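Local structure of jasmonate-induced oxygenase 2 (Arabidopsis thaliana, 6LSV) at residues A[1-12]-A[105-115]. The protein hydroxylates the plant defence hormone jasmonate to 12-hydroxyjasmonate, using iron, molecular oxygen and 2-oxoglutarate and releasing succinate and carbon dioxide. Sequence-based numbering, arbitrary orientation.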
# COMPACT_ATOMS: atom_id res chain seq x y z
N ASP A 1 17.30 9.58 11.54
CA ASP A 1 16.76 10.67 12.34
C ASP A 1 16.55 11.94 11.51
O ASP A 1 15.80 12.83 11.91
CB ASP A 1 17.68 10.97 13.53
CG ASP A 1 17.09 11.99 14.48
OD1 ASP A 1 16.00 11.73 15.03
OD2 ASP A 1 17.71 13.06 14.68
N GLU A 2 17.20 12.03 10.35
CA GLU A 2 17.08 13.21 9.52
C GLU A 2 17.20 12.84 8.05
O GLU A 2 17.81 11.83 7.69
CB GLU A 2 18.14 14.25 9.89
CG GLU A 2 19.55 13.69 9.93
CD GLU A 2 20.58 14.73 9.56
OE1 GLU A 2 20.38 15.89 9.96
OE2 GLU A 2 21.59 14.39 8.89
N TRP A 3 16.59 13.67 7.21
CA TRP A 3 16.67 13.53 5.77
C TRP A 3 18.00 14.07 5.25
O TRP A 3 18.56 15.01 5.82
CB TRP A 3 15.52 14.27 5.10
CG TRP A 3 14.17 13.94 5.66
CD1 TRP A 3 13.40 14.72 6.47
CD2 TRP A 3 13.41 12.74 5.42
NE1 TRP A 3 12.22 14.08 6.76
CE2 TRP A 3 12.20 12.86 6.13
CE3 TRP A 3 13.65 11.58 4.67
CZ2 TRP A 3 11.23 11.87 6.12
CZ3 TRP A 3 12.68 10.59 4.67
CH2 TRP A 3 11.49 10.74 5.38
N PRO A 4 18.53 13.49 4.16
CA PRO A 4 19.80 14.00 3.61
C PRO A 4 19.70 15.40 3.04
O PRO A 4 20.74 16.03 2.79
CB PRO A 4 20.15 12.98 2.52
CG PRO A 4 18.83 12.39 2.13
CD PRO A 4 18.02 12.34 3.40
N GLU A 5 18.49 15.92 2.84
CA GLU A 5 18.27 17.20 2.18
C GLU A 5 16.88 17.68 2.57
O GLU A 5 16.04 16.87 2.99
CB GLU A 5 18.38 17.06 0.66
CG GLU A 5 17.77 15.78 0.13
CD GLU A 5 18.04 15.56 -1.34
OE1 GLU A 5 18.79 16.36 -1.94
OE2 GLU A 5 17.49 14.59 -1.90
N PRO A 6 16.61 18.98 2.47
CA PRO A 6 15.27 19.47 2.84
C PRO A 6 14.20 18.93 1.91
O PRO A 6 14.44 18.65 0.73
CB PRO A 6 15.40 21.00 2.71
CG PRO A 6 16.59 21.23 1.86
CD PRO A 6 17.52 20.08 2.09
N ILE A 7 13.00 18.78 2.45
CA ILE A 7 11.89 18.17 1.74
C ILE A 7 11.17 19.22 0.90
O ILE A 7 10.83 20.30 1.41
CB ILE A 7 10.91 17.49 2.71
CG1 ILE A 7 11.28 16.02 2.94
CG2 ILE A 7 9.51 17.52 2.15
CD1 ILE A 7 12.70 15.80 3.34
N VAL A 8 10.94 18.91 -0.36
CA VAL A 8 10.10 19.73 -1.23
C VAL A 8 8.73 19.06 -1.31
O VAL A 8 8.62 17.89 -1.68
CB VAL A 8 10.72 19.87 -2.63
CG1 VAL A 8 9.69 20.43 -3.60
CG2 VAL A 8 11.94 20.76 -2.57
N ARG A 9 7.69 19.81 -0.95
CA ARG A 9 6.33 19.28 -1.03
C ARG A 9 5.85 19.36 -2.47
O ARG A 9 5.76 20.45 -3.04
CB ARG A 9 5.40 20.04 -0.10
CG ARG A 9 5.88 20.09 1.34
CD ARG A 9 6.08 18.70 1.91
NE ARG A 9 6.54 18.76 3.30
CZ ARG A 9 6.80 17.69 4.05
NH1 ARG A 9 6.64 16.47 3.56
NH2 ARG A 9 7.22 17.85 5.29
N VAL A 10 5.53 18.20 -3.06
CA VAL A 10 5.14 18.16 -4.47
C VAL A 10 3.96 19.07 -4.74
O VAL A 10 3.83 19.63 -5.84
CB VAL A 10 4.85 16.70 -4.89
CG1 VAL A 10 4.66 16.60 -6.38
CG2 VAL A 10 5.98 15.79 -4.44
N GLN A 11 3.10 19.27 -3.74
CA GLN A 11 2.00 20.22 -3.90
C GLN A 11 2.51 21.63 -4.16
O GLN A 11 1.90 22.38 -4.93
CB GLN A 11 1.11 20.20 -2.66
CG GLN A 11 -0.16 21.01 -2.82
CD GLN A 11 -0.87 21.25 -1.50
OE1 GLN A 11 -0.43 20.78 -0.45
NE2 GLN A 11 -1.97 21.99 -1.55
N SER A 12 3.64 22.00 -3.54
CA SER A 12 4.21 23.32 -3.77
C SER A 12 4.63 23.49 -5.22
O SER A 12 4.48 24.58 -5.80
CB SER A 12 5.40 23.56 -2.84
OG SER A 12 5.05 23.38 -1.48
N VAL A 105 -0.09 24.26 1.81
CA VAL A 105 1.01 23.37 2.18
C VAL A 105 1.53 23.69 3.58
O VAL A 105 1.83 22.79 4.36
CB VAL A 105 2.13 23.45 1.13
CG1 VAL A 105 3.16 22.38 1.39
CG2 VAL A 105 1.57 23.31 -0.27
N ASN A 106 1.63 24.98 3.91
CA ASN A 106 2.19 25.36 5.20
C ASN A 106 1.27 25.04 6.37
O ASN A 106 1.69 25.20 7.52
CB ASN A 106 2.52 26.85 5.20
CG ASN A 106 3.64 27.20 4.24
OD1 ASN A 106 4.58 26.42 4.06
ND2 ASN A 106 3.55 28.36 3.61
N ALA A 107 0.04 24.58 6.11
CA ALA A 107 -0.86 24.19 7.19
C ALA A 107 -0.60 22.77 7.68
O ALA A 107 -1.00 22.43 8.80
CB ALA A 107 -2.31 24.32 6.73
N LYS A 108 0.05 21.93 6.86
CA LYS A 108 0.43 20.59 7.28
C LYS A 108 1.91 20.47 7.63
O LYS A 108 2.33 19.42 8.11
CB LYS A 108 0.11 19.57 6.17
CG LYS A 108 -0.83 20.07 5.08
CD LYS A 108 -0.79 19.13 3.88
CE LYS A 108 -1.57 19.68 2.70
NZ LYS A 108 -0.83 20.70 1.92
N GLU A 109 2.70 21.53 7.40
CA GLU A 109 4.15 21.45 7.61
C GLU A 109 4.48 21.05 9.04
O GLU A 109 5.46 20.33 9.28
CB GLU A 109 4.81 22.78 7.28
CG GLU A 109 5.32 22.88 5.85
CD GLU A 109 6.38 21.85 5.52
OE1 GLU A 109 7.09 21.40 6.45
OE2 GLU A 109 6.51 21.49 4.33
N THR A 110 3.69 21.50 10.01
CA THR A 110 3.91 21.12 11.40
C THR A 110 3.76 19.62 11.63
O THR A 110 4.15 19.14 12.70
CB THR A 110 2.95 21.89 12.30
OG1 THR A 110 3.24 21.58 13.67
CG2 THR A 110 1.54 21.47 11.99
N TYR A 111 3.19 18.89 10.67
CA TYR A 111 3.06 17.44 10.75
C TYR A 111 4.18 16.70 10.03
O TYR A 111 4.09 15.48 9.85
CB TYR A 111 1.71 17.00 10.18
CG TYR A 111 0.51 17.41 11.00
CD1 TYR A 111 0.42 17.09 12.35
CD2 TYR A 111 -0.55 18.09 10.41
CE1 TYR A 111 -0.68 17.45 13.09
CE2 TYR A 111 -1.66 18.46 11.15
CZ TYR A 111 -1.72 18.14 12.49
OH TYR A 111 -2.82 18.50 13.22
N SER A 112 5.21 17.43 9.60
CA SER A 112 6.33 16.85 8.85
C SER A 112 6.83 15.56 9.48
O SER A 112 7.05 15.48 10.69
CB SER A 112 7.48 17.86 8.76
OG SER A 112 8.35 17.49 7.71
N ASN A 113 6.99 14.53 8.65
CA ASN A 113 7.48 13.25 9.14
C ASN A 113 9.01 13.22 9.07
O ASN A 113 9.64 14.09 8.48
CB ASN A 113 6.87 12.09 8.35
CG ASN A 113 7.41 11.95 6.94
OD1 ASN A 113 7.98 12.88 6.36
ND2 ASN A 113 7.23 10.77 6.36
N SER A 114 9.58 12.19 9.68
CA SER A 114 11.02 12.01 9.78
C SER A 114 11.32 10.54 9.55
O SER A 114 10.44 9.69 9.73
CB SER A 114 11.55 12.47 11.15
OG SER A 114 11.56 11.39 12.06
N PRO A 115 12.56 10.20 9.15
CA PRO A 115 12.82 8.82 8.69
C PRO A 115 12.80 7.75 9.77
O PRO A 115 12.86 6.56 9.42
CB PRO A 115 14.22 8.93 8.05
CG PRO A 115 14.47 10.39 7.86
CD PRO A 115 13.70 11.10 8.91
O HOH W 1 8.65 15.52 5.50
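In the N-terminal part of this iron- and 2-oxoglutarate-dependent oxygenase, Trp3 and Arg9 of the extended chain start fasten residues 1-12 onto Asn113, Pro115 and Glu109 of the loop between helix 87-102 and strand 120-122. Pro115 CG sits 3.5 Å from the centroid of the Trp3 six-membered ring and 11° off its normal, a CH-pi contact over one face; Ile7 CD1, from the same segment as the ring, lies over the opposite face near the rim. At the ring's edge, Trp3 NE1 donates to Asn113 O at 3.1 Å, nearly in the ring plane. A bend at chi2 (-58°) turns the Arg9 chain so that NE forms a salt bridge to Glu109 OE2 at 2.9 Å; the N-H points almost straight at the oxygen (166°), which it meets from above the carboxylate plane. Arg9 NH2 also lies 2.7 Å from Ser112 OG, at the guanidinium edge, and a water joins Ser112 OG to Asn113 OD1. Toward helix 10-15, Val105 CG1 packs 3.6 Å from Arg9 CG, while Gln11 NE2 and Lys108 NZ both hydrogen-bond to Met103 O. Asn113 ND2 hydrogen-bonds to Tyr138 OH and Tyr118 O, and its side chain is about 6 Å from the bound jasmonate. The buried Arg9 probably has its charge offset by the partly exposed Glu109; this pair and the indole N-H are consistent with a directional attachment to a loop passing near the jasmonate site, with apolar packing added by Pro115 and Val105.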